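Side-chain contact in BAT-2 beta-lactamase (Bacillus atrophaeus, PDB 6W5G), which hydrolyses the beta-lactam ring of antibiotics as a class D serine beta-lactamase, an activity probably modulated by a surface loop: residues Q130-A133 with R134-E138. Residues are numbered along the deposited sequence; the frame is centred on the assembly and turned at random.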
ATOM      1  N   GLN A 130       2.685   4.290 -14.430  1.00  9.61           N
ATOM      2  CA  GLN A 130       3.536   5.313 -15.037  1.00 11.19           C
ATOM      3  C   GLN A 130       2.779   6.087 -16.111  1.00 11.25           C
ATOM      4  O   GLN A 130       2.872   7.317 -16.181  1.00 11.82           O
ATOM      5  CB  GLN A 130       4.790   4.681 -15.636  1.00 11.45           C
ATOM      6  CG  GLN A 130       5.755   4.109 -14.601  1.00 11.27           C
ATOM      7  CD  GLN A 130       6.963   3.455 -15.242  1.00 12.28           C
ATOM      8  OE1 GLN A 130       6.826   2.591 -16.111  1.00 14.71           O
ATOM      9  NE2 GLN A 130       8.156   3.870 -14.822  1.00 13.39           N
ATOM     10  N   ALA A 131       2.030   5.383 -16.963  1.00 10.36           N
ATOM     11  CA  ALA A 131       1.212   6.074 -17.951  1.00 10.93           C
ATOM     12  C   ALA A 131       0.204   7.000 -17.278  1.00 11.39           C
ATOM     13  O   ALA A 131       0.040   8.156 -17.686  1.00 12.55           O
ATOM     14  CB  ALA A 131       0.510   5.052 -18.854  1.00 12.01           C
ATOM     15  N   MET A 132      -0.454   6.522 -16.219  1.00 10.70           N
ATOM     16  CA  MET A 132      -1.415   7.357 -15.505  1.00 10.03           C
ATOM     17  C   MET A 132      -0.738   8.563 -14.862  1.00 11.42           C
ATOM     18  O   MET A 132      -1.264   9.685 -14.916  1.00 11.95           O
ATOM     19  CB  MET A 132      -2.134   6.529 -14.447  1.00 10.47           C
ATOM     20  CG  MET A 132      -3.197   7.321 -13.723  1.00 11.11           C
ATOM     21  SD  MET A 132      -4.086   6.329 -12.519  1.00 11.42           S
ATOM     22  CE  MET A 132      -2.794   6.032 -11.307  1.00 12.73           C
ATOM     23  N   ALA A 133       0.435   8.354 -14.258  1.00 10.60           N
ATOM     24  CA  ALA A 133       1.148   9.460 -13.619  1.00 11.41           C
ATOM     25  C   ALA A 133       1.500  10.548 -14.625  1.00 12.20           C
ATOM     26  O   ALA A 133       1.360  11.742 -14.329  1.00 12.27           O
ATOM     27  CB  ALA A 133       2.403   8.944 -12.912  1.00 10.54           C
ATOM     28  N   ARG A 134       1.939  10.158 -15.831  1.00 12.10           N
ATOM     29  CA  ARG A 134       2.221  11.152 -16.864  1.00 13.02           C
ATOM     30  C   ARG A 134       0.972  11.956 -17.216  1.00 13.30           C
ATOM     31  O   ARG A 134       1.055  13.168 -17.459  1.00 14.06           O
ATOM     32  CB  ARG A 134       2.808  10.475 -18.103  1.00 13.23           C
ATOM     33  CG  ARG A 134       4.185   9.864 -17.894  1.00 14.52           C
ATOM     34  CD  ARG A 134       4.823   9.423 -19.210  1.00 16.14           C
ATOM     35  NE  ARG A 134       4.140   8.275 -19.806  1.00 18.12           N
ATOM     36  CZ  ARG A 134       4.465   7.005 -19.582  1.00 18.37           C
ATOM     37  NH1 ARG A 134       5.458   6.707 -18.751  1.00 18.41           N
ATOM     38  NH2 ARG A 134       3.788   6.031 -20.184  1.00 19.10           N
ATOM     39  N   ASP A 135      -0.196  11.303 -17.233  1.00 13.03           N
ATOM     40  CA  ASP A 135      -1.440  12.016 -17.517  1.00 13.62           C
ATOM     41  C   ASP A 135      -1.831  12.943 -16.371  1.00 13.63           C
ATOM     42  O   ASP A 135      -2.337  14.047 -16.611  1.00 16.00           O
ATOM     43  CB  ASP A 135      -2.567  11.022 -17.813  1.00 15.07           C
ATOM     44  CG  ASP A 135      -2.434  10.379 -19.181  1.00 17.27           C
ATOM     45  OD1 ASP A 135      -1.695  10.920 -20.035  1.00 19.90           O
ATOM     46  OD2 ASP A 135      -3.070   9.328 -19.397  1.00 17.56           O
ATOM     47  N   ILE A 136      -1.625  12.509 -15.125  1.00 12.57           N
ATOM     48  CA  ILE A 136      -1.840  13.394 -13.980  1.00 12.21           C
ATOM     49  C   ILE A 136      -0.962  14.631 -14.109  1.00 12.91           C
ATOM     50  O   ILE A 136      -1.437  15.769 -14.017  1.00 14.09           O
ATOM     51  CB  ILE A 136      -1.586  12.646 -12.656  1.00 11.64           C
ATOM     52  CG1 ILE A 136      -2.606  11.519 -12.473  1.00 10.48           C
ATOM     53  CG2 ILE A 136      -1.607  13.625 -11.457  1.00 12.04           C
ATOM     54  CD1 ILE A 136      -2.220  10.516 -11.409  1.00 11.28           C
ATOM     55  N   GLY A 137       0.327  14.425 -14.346  1.00 11.93           N
ATOM     56  CA  GLY A 137       1.246  15.522 -14.561  1.00 13.50           C
ATOM     57  C   GLY A 137       1.827  16.059 -13.263  1.00 14.56           C
ATOM     58  O   GLY A 137       1.256  15.921 -12.182  1.00 14.44           O
ATOM     59  N   GLU A 138       2.995  16.699 -13.399  1.00 15.52           N
ATOM     60  CA  GLU A 138       3.760  17.146 -12.239  1.00 17.49           C
ATOM     61  C   GLU A 138       2.980  18.131 -11.372  1.00 16.39           C
ATOM     62  O   GLU A 138       3.014  18.035 -10.139  1.00 15.48           O
ATOM     63  CB  GLU A 138       5.088  17.754 -12.690  1.00 21.33           C
ATOM     64  CG  GLU A 138       5.967  18.228 -11.538  1.00 27.80           C
ATOM     65  CD  GLU A 138       7.388  18.526 -11.980  1.00 33.20           C
ATOM     66  OE1 GLU A 138       7.547  19.090 -13.088  1.00 34.70           O
ATOM     67  OE2 GLU A 138       8.338  18.206 -11.223  1.00 35.01           O
TER
HETATM   68  O   HOH W   1       6.583   3.897 -18.793  1.00 28.41           O
HETATM   69  O   HOH W   2       0.282   8.600 -20.543  1.00 31.99           O
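Four successive i to i+4 hydrogen bonds join Gln-130 to Arg-134, Ala-131 to Asp-135, Met-132 to Ile-136 and Ala-133 to Gly-137 through the backbone. They form the C-terminal turns of helix 126-136, in the helical part of the penicillin-binding-protein-like fold. The final bond, from Gly-137 N to Ala-133 O, is 2.9 Å long and nearly straight, with an N-H...O angle of 176°. Gly-137 then leaves the helix with a positive phi of 87° and sits at the N-cap of helix 138-147.

Arg-134 folds back along the helix toward its N-terminal end. Its chain bends at chi3 (-69°), which brings one guanidinium face over Gln-130 O and Ala-131 CA. Arg-134 NH2 lies 3.4 Å from Ala-131 CA, with Ala-131 CB slightly farther off. NH1 reaches a water in the guanidinium plane, and this water also donates to Gln-130 OE1. The same NH1 forms a salt bridge with Asp-160, whose backbone O accepts a hydrogen bond from Gln-130 NE2. The two side chains thus meet both the water and Asp-160, which ties the exposed side of the helix to the loop there.

On the buried side the contact is between apolar side chains: Met-132 CG rests 4.1 Å from Ile-136 CD1, and the two side chains cross at a slant. Both touch Asn-82 of helix 81-88, while Ala-133 and Ile-136 meet Met-141 of helix 138-147.

On the solvent side, Asp-135 lies close to the preceding turn. A second water links its carboxylate to the backbone: it donates to Ala-131 O at 2.9 Å and to Asp-135 OD1 at 3.1 Å. Ala-131 O therefore accepts two hydrogen bonds, from this water and from Asp-135 N.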